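Local coordinates for protein ectonucleotide pyrophosphatase/phosphodiesterase family member 5 (Mus musculus, PDB 5VEO) that probably hydrolyses a restricted range of nucleotide phosphodiesters as a zinc-binding ectoenzyme of the nucleotide pyrophosphatase/phosphodiesterase family, at residues Ile157-Thr161 with Met207-Leu213; Trp214-Ile220 with Leu339-Phe345; His252-Ala256 with Trp310-Gln314. The protein carries 1 engineered substitution. All coordinates share one frame; numbering follows the deposited sequence.

In the fold
Contacts 1 and 2 lie on the same side of the chain's centre, about 13 Å apart between centres, and helix 190-210 is followed, after a short connection, by strand 218-222. Leu208 of contact 1 reaches Trp214 and Leu219 of contact 2, with Leu208 CD1 4.1 Å from Leu219 CD2, so contact 1 packs against the central sheet that contact 2 helps to build. Contact 3 lies on the opposite side of the chain's centre, about 43 Å from contact 1 and 39 Å from contact 2 between centres, though along the chain it is nested within the loop that contact 2 closes. Its Tyr311 side chain is about 9 Å from a zinc ion.

Contact 1: residues Ile157-Thr161 with Met207-Leu213; sequences IEWFT and MLKRAKL
Ile157 wedges both of its branches against the end of helix 190-210, where that helix stops in a Schellman motif beside the end of helix 149-160, in the alkaline-phosphatase-like α/β domain. Its CG2 meets the Ala211 methyl, CB, at 3.6 Å. The longer branch, with CG1 lying beside the backbone N (chi1 -62°), carries CD1 to Leu208 CD2 at 3.7 Å and brings it close to the Met207 carbonyl oxygen. Leu213 fills the next position: its CD1 packs 3.7 Å from Phe160 CB and also touches Ile157 CD1 and the methyl CG2 of Thr161. No hydrogen bond crosses; the two ends are joined through aliphatic groups.

Backbone geometry sets out these side chains. Lys212, at positive phi (60°), turns the chain so that Leu213 N bonds back to Leu208 O at 2.9 Å and Lys212 N to Lys209 O at 3.0 Å. Leu213 is thereby folded back beside Leu208, and the two leucines present their methyls to the same isoleucine. Further out, Phe160 also packs on Lys15 and Ile166, Trp159 stacks with Tyr139 on another side of its helix, and Lys209 bonds to Tyr39. Met207 leads its sulfur away from the contact, and SD sits 3.8 Å above the centre of the Arg210 guanidinium plane. At the end of helix 149-160, just past its last turn, Thr161 OG1 gives its hydrogen to Ile157 O at 2.9 Å, approaching 27° out of the carbonyl plane.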
loop_
_atom_site.group_PDB
_atom_site.type_symbol
_atom_site.label_atom_id
_atom_site.label_comp_id
_atom_site.label_asym_id
_atom_site.label_seq_id
_atom_site.Cartn_x
_atom_site.Cartn_y
_atom_site.Cartn_z
ATOM N N ILE A 157 -14.757 -16.343 -1.021
ATOM C CA ILE A 157 -15.932 -16.934 -0.382
ATOM C C ILE A 157 -15.775 -18.443 -0.314
ATOM O O ILE A 157 -16.093 -19.075 0.704
ATOM C CB ILE A 157 -17.220 -16.549 -1.142
ATOM C CG1 ILE A 157 -17.475 -15.021 -1.153
ATOM C CG2 ILE A 157 -18.439 -17.317 -0.569
ATOM C CD1 ILE A 157 -17.904 -14.467 0.097
ATOM N N GLU A 158 -15.290 -19.036 -1.403
ATOM C CA GLU A 158 -15.007 -20.477 -1.429
ATOM C C GLU A 158 -14.037 -20.869 -0.324
ATOM O O GLU A 158 -14.238 -21.870 0.375
ATOM C CB GLU A 158 -14.429 -20.862 -2.781
ATOM C CG GLU A 158 -15.445 -20.828 -3.878
ATOM C CD GLU A 158 -14.822 -20.868 -5.259
ATOM O OE1 GLU A 158 -13.599 -21.149 -5.376
ATOM O OE2 GLU A 158 -15.563 -20.608 -6.233
ATOM N N TRP A 159 -12.980 -20.083 -0.134
ATOM C CA TRP A 159 -11.984 -20.428 0.867
ATOM C C TRP A 159 -12.524 -20.293 2.289
ATOM O O TRP A 159 -12.177 -21.102 3.162
ATOM C CB TRP A 159 -10.732 -19.575 0.661
ATOM C CG TRP A 159 -10.059 -19.834 -0.656
ATOM C CD1 TRP A 159 -10.111 -20.976 -1.417
ATOM C CD2 TRP A 159 -9.241 -18.914 -1.371
ATOM N NE1 TRP A 159 -9.350 -20.820 -2.551
ATOM C CE2 TRP A 159 -8.827 -19.549 -2.556
ATOM C CE3 TRP A 159 -8.826 -17.605 -1.125
ATOM C CZ2 TRP A 159 -7.982 -18.925 -3.477
ATOM C CZ3 TRP A 159 -8.013 -16.983 -2.040
ATOM C CH2 TRP A 159 -7.595 -17.642 -3.205
ATOM N N PHE A 160 -13.364 -19.275 2.554
ATOM C CA PHE A 160 -13.940 -19.126 3.886
ATOM C C PHE A 160 -14.914 -20.257 4.225
ATOM O O PHE A 160 -15.222 -20.458 5.410
ATOM C CB PHE A 160 -14.684 -17.799 4.024
ATOM C CG PHE A 160 -13.817 -16.654 4.482
ATOM C CD1 PHE A 160 -13.273 -16.646 5.755
ATOM C CD2 PHE A 160 -13.565 -15.583 3.650
ATOM C CE1 PHE A 160 -12.488 -15.595 6.189
ATOM C CE2 PHE A 160 -12.765 -14.520 4.080
ATOM C CZ PHE A 160 -12.223 -14.538 5.335
ATOM N N THR A 161 -15.409 -20.968 3.212
ATOM C CA THR A 161 -16.414 -22.016 3.402
ATOM C C THR A 161 -15.909 -23.383 2.950
ATOM O O THR A 161 -16.706 -24.331 2.822
ATOM C CB THR A 161 -17.692 -21.665 2.652
ATOM O OG1 THR A 161 -17.405 -21.569 1.245
ATOM C CG2 THR A 161 -18.274 -20.345 3.197
ATOM N N MET A 207 -22.462 -11.092 -1.489
ATOM C CA MET A 207 -21.956 -12.461 -1.506
ATOM C C MET A 207 -21.605 -12.965 -0.111
ATOM O O MET A 207 -21.785 -14.157 0.175
ATOM C CB MET A 207 -20.745 -12.557 -2.430
ATOM C CG MET A 207 -21.106 -12.324 -3.863
ATOM S SD MET A 207 -22.200 -13.641 -4.424
ATOM C CE MET A 207 -23.119 -12.828 -5.704
ATOM N N LEU A 208 -21.104 -12.094 0.762
ATOM C CA LEU A 208 -20.877 -12.483 2.147
ATOM C C LEU A 208 -22.191 -12.845 2.819
ATOM O O LEU A 208 -22.261 -13.810 3.585
ATOM C CB LEU A 208 -20.190 -11.357 2.919
ATOM C CG LEU A 208 -18.718 -11.120 2.553
ATOM C CD1 LEU A 208 -18.240 -9.775 3.115
ATOM C CD2 LEU A 208 -17.783 -12.226 3.023
ATOM N N LYS A 209 -23.251 -12.091 2.534
ATOM C CA LYS A 209 -24.543 -12.406 3.137
ATOM C C LYS A 209 -25.085 -13.721 2.599
ATOM O O LYS A 209 -25.591 -14.555 3.365
ATOM C CB LYS A 209 -25.528 -11.272 2.886
ATOM C CG LYS A 209 -25.230 -10.041 3.728
ATOM C CD LYS A 209 -26.240 -8.948 3.452
ATOM C CE LYS A 209 -26.052 -7.748 4.365
ATOM N NZ LYS A 209 -26.976 -6.663 3.963
ATOM N N ARG A 210 -25.005 -13.925 1.286
ATOM C CA ARG A 210 -25.511 -15.157 0.679
ATOM C C ARG A 210 -24.803 -16.390 1.237
ATOM O O ARG A 210 -25.422 -17.454 1.379
ATOM C CB ARG A 210 -25.368 -15.061 -0.850
ATOM C CG ARG A 210 -25.706 -16.327 -1.637
ATOM C CD ARG A 210 -25.558 -16.098 -3.151
ATOM N NE ARG A 210 -24.388 -16.793 -3.697
ATOM C CZ ARG A 210 -24.109 -16.909 -4.995
ATOM N NH1 ARG A 210 -24.913 -16.378 -5.911
ATOM N NH2 ARG A 210 -23.025 -17.569 -5.383
ATOM N N ALA A 211 -23.519 -16.266 1.567
ATOM C CA ALA A 211 -22.733 -17.362 2.123
ATOM C C ALA A 211 -22.821 -17.467 3.646
ATOM O O ALA A 211 -22.109 -18.282 4.238
ATOM C CB ALA A 211 -21.260 -17.220 1.714
ATOM N N LYS A 212 -23.681 -16.677 4.290
ATOM C CA LYS A 212 -23.847 -16.716 5.745
ATOM C C LYS A 212 -22.542 -16.398 6.462
ATOM O O LYS A 212 -22.233 -16.951 7.512
ATOM C CB LYS A 212 -24.406 -18.077 6.189
ATOM C CG LYS A 212 -25.692 -18.386 5.498
ATOM C CD LYS A 212 -26.325 -19.687 6.008
ATOM C CE LYS A 212 -27.155 -20.349 4.915
ATOM N NZ LYS A 212 -28.115 -21.389 5.434
ATOM N N LEU A 213 -21.766 -15.471 5.889
ATOM C CA LEU A 213 -20.526 -15.007 6.480
ATOM C C LEU A 213 -20.595 -13.569 6.972
ATOM O O LEU A 213 -19.728 -13.161 7.749
ATOM C CB LEU A 213 -19.377 -15.071 5.462
ATOM C CG LEU A 213 -18.982 -16.459 4.934
ATOM C CD1 LEU A 213 -18.058 -16.288 3.748
ATOM C CD2 LEU A 213 -18.285 -17.197 6.026
#

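Contact 2: residues Trp214-Ile220 with Leu339-Phe345; sequences WNNVNLI and LAHGPAF
Trp214 and His341 lie face on face, the six-membered ring of the indole in an offset stack on the imidazole with centroids 3.9 Å apart and planes only 11° from parallel. The stack is tight: Trp214 CE2 and His341 CE1 approach to 3.2 Å. The imidazole is steered at its edge by water 1, in its plane and 2.8 Å from His341 ND1, a water that also bonds to the carbonyl oxygens of Trp214 and Val217. With an alanine in place of Trp214, the imidazole would probably lose the cover of one face and be freer to turn away from that water.

Beyond the rings the backbones pair closely, Leu219 N to His341 O at 2.7 Å and His341 N to Leu219 O at 2.8 Å. They belong to the mixed central sheet of the alkaline-phosphatase-like fold, in which strand 338-341 runs antiparallel to both neighbours. Ile220 and Ala340 share one face, where the Phe345 ring joins them; Ile220 meets Leu359 and Leu363 of helix 359-366, and Phe345 meets Leu362. Leu219 on the other face meets Ile40.

Past the strand end, a type I turn, Gly342 to Phe345, curls round Asn218. The amide oxygen OD1 takes Ala344 N at 2.9 Å on an in-plane lone pair, while ND2 goes to Gln14 and Lys15, so both ends of this buried amide are held. The solvent side is looser: exposed Pro343 lays CG against Asn215 O at 3.6 Å, and Asn215 OD1 stands off at 3.8 Å near the imidazole edge, by His341 CE1.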
loop_
_atom_site.group_PDB
_atom_site.type_symbol
_atom_site.label_atom_id
_atom_site.label_comp_id
_atom_site.label_asym_id
_atom_site.label_seq_id
_atom_site.Cartn_x
_atom_site.Cartn_y
_atom_site.Cartn_z
ATOM N N TRP A 214 -21.605 -12.807 6.555
ATOM C CA TRP A 214 -21.632 -11.370 6.825
ATOM C C TRP A 214 -21.532 -11.065 8.317
ATOM O O TRP A 214 -20.840 -10.129 8.721
ATOM C CB TRP A 214 -22.905 -10.770 6.233
ATOM C CG TRP A 214 -23.118 -9.333 6.563
ATOM C CD1 TRP A 214 -24.109 -8.809 7.343
ATOM C CD2 TRP A 214 -22.323 -8.223 6.115
ATOM N NE1 TRP A 214 -23.981 -7.434 7.412
ATOM C CE2 TRP A 214 -22.894 -7.054 6.664
ATOM C CE3 TRP A 214 -21.182 -8.108 5.311
ATOM C CZ2 TRP A 214 -22.356 -5.778 6.434
ATOM C CZ3 TRP A 214 -20.650 -6.840 5.081
ATOM C CH2 TRP A 214 -21.237 -5.695 5.643
ATOM N N ASN A 215 -22.232 -11.808 9.162
ATOM C CA ASN A 215 -22.147 -11.490 10.575
ATOM C C ASN A 215 -21.164 -12.359 11.356
ATOM O O ASN A 215 -21.174 -12.317 12.586
ATOM C CB ASN A 215 -23.560 -11.531 11.185
ATOM C CG ASN A 215 -24.328 -10.264 10.855
ATOM O OD1 ASN A 215 -23.835 -9.141 11.107
ATOM N ND2 ASN A 215 -25.484 -10.411 10.218
ATOM N N ASN A 216 -20.271 -13.108 10.696
ATOM C CA ASN A 216 -19.202 -13.778 11.429
ATOM C C ASN A 216 -17.825 -13.600 10.814
ATOM O O ASN A 216 -16.885 -14.295 11.230
ATOM C CB ASN A 216 -19.466 -15.283 11.594
ATOM C CG ASN A 216 -19.975 -15.927 10.351
ATOM O OD1 ASN A 216 -19.221 -16.535 9.591
ATOM N ND2 ASN A 216 -21.271 -15.800 10.125
ATOM N N VAL A 217 -17.680 -12.734 9.817
ATOM C CA VAL A 217 -16.377 -12.334 9.300
ATOM C C VAL A 217 -16.218 -10.867 9.630
ATOM O O VAL A 217 -17.154 -10.097 9.430
ATOM C CB VAL A 217 -16.276 -12.549 7.783
ATOM C CG1 VAL A 217 -15.011 -11.871 7.224
ATOM C CG2 VAL A 217 -16.313 -14.040 7.453
ATOM N N ASN A 218 -15.061 -10.490 10.157
ATOM C CA ASN A 218 -14.719 -9.079 10.338
ATOM C C ASN A 218 -14.142 -8.582 9.019
ATOM O O ASN A 218 -13.039 -8.989 8.634
ATOM C CB ASN A 218 -13.730 -8.918 11.481
ATOM C CG ASN A 218 -14.339 -9.310 12.820
ATOM O OD1 ASN A 218 -15.171 -8.590 13.354
ATOM N ND2 ASN A 218 -13.966 -10.480 13.328
ATOM N N LEU A 219 -14.913 -7.745 8.318
ATOM C CA LEU A 219 -14.529 -7.183 7.030
ATOM C C LEU A 219 -13.835 -5.843 7.256
ATOM O O LEU A 219 -14.421 -4.937 7.847
ATOM C CB LEU A 219 -15.758 -6.999 6.143
ATOM C CG LEU A 219 -15.584 -6.240 4.837
ATOM C CD1 LEU A 219 -14.611 -6.983 3.920
ATOM C CD2 LEU A 219 -16.912 -6.051 4.160
ATOM N N ILE A 220 -12.603 -5.722 6.786
ATOM C CA ILE A 220 -11.824 -4.497 6.924
ATOM C C ILE A 220 -11.561 -4.021 5.509
ATOM O O ILE A 220 -10.989 -4.762 4.708
ATOM C CB ILE A 220 -10.519 -4.735 7.700
ATOM C CG1 ILE A 220 -10.840 -5.211 9.133
ATOM C CG2 ILE A 220 -9.632 -3.479 7.670
ATOM C CD1 ILE A 220 -9.669 -5.666 9.914
ATOM N N LEU A 339 -12.334 1.485 6.899
ATOM C CA LEU A 339 -13.619 1.223 7.524
ATOM C C LEU A 339 -13.740 -0.275 7.754
ATOM O O LEU A 339 -13.022 -1.062 7.148
ATOM C CB LEU A 339 -14.779 1.781 6.690
ATOM C CG LEU A 339 -15.147 1.309 5.298
ATOM C CD1 LEU A 339 -16.540 1.851 4.908
ATOM C CD2 LEU A 339 -14.096 1.750 4.268
ATOM N N ALA A 340 -14.641 -0.670 8.646
ATOM C CA ALA A 340 -14.744 -2.096 8.935
ATOM C C ALA A 340 -16.107 -2.427 9.521
ATOM O O ALA A 340 -16.795 -1.571 10.086
ATOM C CB ALA A 340 -13.643 -2.537 9.890
ATOM N N HIS A 341 -16.474 -3.703 9.382
ATOM C CA HIS A 341 -17.736 -4.224 9.893
ATOM C C HIS A 341 -17.521 -5.651 10.351
ATOM O O HIS A 341 -16.865 -6.421 9.659
ATOM C CB HIS A 341 -18.824 -4.228 8.822
ATOM C CG HIS A 341 -20.014 -5.055 9.193
ATOM N ND1 HIS A 341 -20.071 -6.414 8.965
ATOM C CD2 HIS A 341 -21.180 -4.720 9.794
ATOM C CE1 HIS A 341 -21.226 -6.881 9.414
ATOM N NE2 HIS A 341 -21.914 -5.876 9.924
ATOM N N GLY A 342 -18.084 -6.005 11.505
ATOM C CA GLY A 342 -18.112 -7.392 11.890
ATOM C C GLY A 342 -18.408 -7.557 13.355
ATOM O O GLY A 342 -18.573 -6.591 14.111
ATOM N N PRO A 343 -18.456 -8.814 13.791
ATOM C CA PRO A 343 -18.846 -9.084 15.180
ATOM C C PRO A 343 -17.881 -8.505 16.199
ATOM O O PRO A 343 -18.298 -8.185 17.320
ATOM C CB PRO A 343 -18.904 -10.618 15.232
ATOM C CG PRO A 343 -18.108 -11.084 14.075
ATOM C CD PRO A 343 -18.221 -10.040 13.011
ATOM N N ALA A 344 -16.615 -8.320 15.842
ATOM C CA ALA A 344 -15.638 -7.745 16.755
ATOM C C ALA A 344 -15.621 -6.218 16.752
ATOM O O ALA A 344 -14.960 -5.624 17.614
ATOM C CB ALA A 344 -14.234 -8.246 16.410
ATOM N N PHE A 345 -16.328 -5.580 15.830
ATOM C CA PHE A 345 -16.247 -4.134 15.650
ATOM C C PHE A 345 -17.487 -3.412 16.170
ATOM O O PHE A 345 -18.605 -3.933 16.126
ATOM C CB PHE A 345 -16.035 -3.813 14.171
ATOM C CG PHE A 345 -14.626 -4.015 13.717
ATOM C CD1 PHE A 345 -14.278 -5.089 12.912
ATOM C CD2 PHE A 345 -13.634 -3.139 14.122
ATOM C CE1 PHE A 345 -12.970 -5.261 12.499
ATOM C CE2 PHE A 345 -12.327 -3.313 13.720
ATOM C CZ PHE A 345 -11.994 -4.393 12.906
HETATM O O HOH W 1 -18.718 -8.577 7.846
#

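Contact 3: residues His252-Ala256 with Trp310-Gln314; sequences HSPVA and WYILQ
Ile312, Ser253 and His252 carry this contact. Ser253 OG receives the backbone N-H of Ile312 at 2.8 Å in an almost straight bond (176°), the one hydrogen bond that crosses. With OG anti to the backbone N and beside the carbonyl carbon (chi1 -170°), the hydroxyl points at that amide. Water 2 is a further partner, 2.8 Å from Ser253 OG, and sits over the centre of the Tyr311 ring.

Ile312 turns its side chain into the bend of segment 252-256, which is shaped by the cis peptide between Ser253 and Pro254. Its CD1 lies 3.5 Å from Pro254 O and 3.9 Å from Ala256 CB. The bend thus ties two sheets together: strand 255-260 belongs to an antiparallel four-stranded sheet, strand 311-313 to a two-stranded parallel pair with 235-237.

The carbonyl oxygen of His252 is buried against Ile312 CB, 3.6 Å away, without a polar partner. The ring, perpendicular to the Gln314 amide, brings CE1 to 3.9 Å from Gln314 OE1. The polar ends find their hydrogen bonds outside: His252 ND1 and the backbone N of Gln314 share Asp318 OD2, while Gln314 NE2 bonds to Tyr247 OH.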
loop_
_atom_site.group_PDB
_atom_site.type_symbol
_atom_site.label_atom_id
_atom_site.label_comp_id
_atom_site.label_asym_id
_atom_site.label_seq_id
_atom_site.Cartn_x
_atom_site.Cartn_y
_atom_site.Cartn_z
ATOM N N HIS A 252 11.807 6.516 -10.042
ATOM C CA HIS A 252 11.750 7.819 -10.745
ATOM C C HIS A 252 11.005 8.939 -10.010
ATOM O O HIS A 252 11.587 9.982 -9.695
ATOM C CB HIS A 252 11.150 7.641 -12.147
ATOM C CG HIS A 252 12.069 6.963 -13.126
ATOM N ND1 HIS A 252 12.320 7.465 -14.387
ATOM C CD2 HIS A 252 12.786 5.816 -13.033
ATOM C CE1 HIS A 252 13.149 6.656 -15.027
ATOM N NE2 HIS A 252 13.449 5.647 -14.228
ATOM N N SER A 253 9.701 8.794 -9.828
ATOM C CA SER A 253 8.878 9.913 -9.324
ATOM C C SER A 253 7.795 9.366 -8.419
ATOM O O SER A 253 7.216 8.326 -8.722
ATOM C CB SER A 253 8.248 10.707 -10.471
ATOM O OG SER A 253 7.649 11.920 -10.020
ATOM N N PRO A 254 7.479 10.082 -7.327
ATOM C CA PRO A 254 7.985 11.385 -6.885
ATOM C C PRO A 254 9.139 11.298 -5.893
ATOM O O PRO A 254 9.582 12.324 -5.360
ATOM C CB PRO A 254 6.763 12.006 -6.233
ATOM C CG PRO A 254 6.086 10.831 -5.586
ATOM C CD PRO A 254 6.296 9.678 -6.537
ATOM N N VAL A 255 9.642 10.096 -5.661
ATOM C CA VAL A 255 10.806 9.907 -4.797
ATOM C C VAL A 255 11.893 9.292 -5.665
ATOM O O VAL A 255 11.907 8.085 -5.926
ATOM C CB VAL A 255 10.483 9.062 -3.569
ATOM C CG1 VAL A 255 11.731 8.896 -2.682
ATOM C CG2 VAL A 255 9.334 9.728 -2.799
ATOM N N ALA A 256 12.784 10.136 -6.156
ATOM C CA ALA A 256 13.859 9.694 -7.033
ATOM C C ALA A 256 14.958 9.063 -6.186
ATOM O O ALA A 256 15.569 9.730 -5.341
ATOM C CB ALA A 256 14.395 10.871 -7.846
ATOM N N TRP A 310 4.084 17.595 -7.828
ATOM C CA TRP A 310 5.206 17.763 -8.738
ATOM C C TRP A 310 5.679 16.408 -9.256
ATOM O O TRP A 310 5.632 15.389 -8.547
ATOM C CB TRP A 310 6.357 18.508 -8.042
ATOM C CG TRP A 310 6.045 19.970 -7.928
ATOM C CD1 TRP A 310 5.234 20.567 -7.017
ATOM C CD2 TRP A 310 6.461 20.998 -8.828
ATOM N NE1 TRP A 310 5.135 21.909 -7.275
ATOM C CE2 TRP A 310 5.894 22.203 -8.376
ATOM C CE3 TRP A 310 7.281 21.018 -9.956
ATOM C CZ2 TRP A 310 6.094 23.411 -9.032
ATOM C CZ3 TRP A 310 7.509 22.225 -10.585
ATOM C CH2 TRP A 310 6.922 23.402 -10.121
ATOM N N TYR A 311 6.139 16.408 -10.505
ATOM C CA TYR A 311 6.576 15.197 -11.192
ATOM C C TYR A 311 8.060 15.290 -11.494
ATOM O O TYR A 311 8.543 16.336 -11.921
ATOM C CB TYR A 311 5.821 14.974 -12.515
ATOM C CG TYR A 311 5.300 13.574 -12.680
ATOM C CD1 TYR A 311 3.950 13.295 -12.460
ATOM C CD2 TYR A 311 6.137 12.526 -13.064
ATOM C CE1 TYR A 311 3.455 12.021 -12.583
ATOM C CE2 TYR A 311 5.644 11.233 -13.184
ATOM C CZ TYR A 311 4.296 10.993 -12.962
ATOM O OH TYR A 311 3.763 9.727 -13.089
ATOM N N ILE A 312 8.782 14.198 -11.266
ATOM C CA ILE A 312 10.186 14.106 -11.648
ATOM C C ILE A 312 10.286 13.318 -12.941
ATOM O O ILE A 312 9.867 12.155 -13.003
ATOM C CB ILE A 312 11.034 13.441 -10.559
ATOM C CG1 ILE A 312 10.804 14.125 -9.218
ATOM C CG2 ILE A 312 12.515 13.456 -10.974
ATOM C CD1 ILE A 312 11.455 13.393 -8.072
ATOM N N LEU A 313 10.859 13.948 -13.959
ATOM C CA LEU A 313 11.120 13.319 -15.245
ATOM C C LEU A 313 12.621 13.286 -15.445
ATOM O O LEU A 313 13.303 14.287 -15.206
ATOM C CB LEU A 313 10.468 14.070 -16.402
ATOM C CG LEU A 313 9.017 13.680 -16.725
ATOM C CD1 LEU A 313 8.049 13.999 -15.652
ATOM C CD2 LEU A 313 8.582 14.360 -18.015
ATOM N N GLN A 314 13.144 12.138 -15.847
ATOM C CA GLN A 314 14.572 12.095 -16.079
ATOM C C GLN A 314 14.914 12.893 -17.319
ATOM O O GLN A 314 15.874 13.668 -17.324
ATOM C CB GLN A 314 15.059 10.664 -16.203
ATOM C CG GLN A 314 16.548 10.630 -16.227
ATOM C CD GLN A 314 17.084 9.242 -16.126
ATOM O OE1 GLN A 314 16.408 8.270 -16.476
ATOM N NE2 GLN A 314 18.302 9.128 -15.631
HETATM O O HOH W 2 4.936 12.205 -9.596
#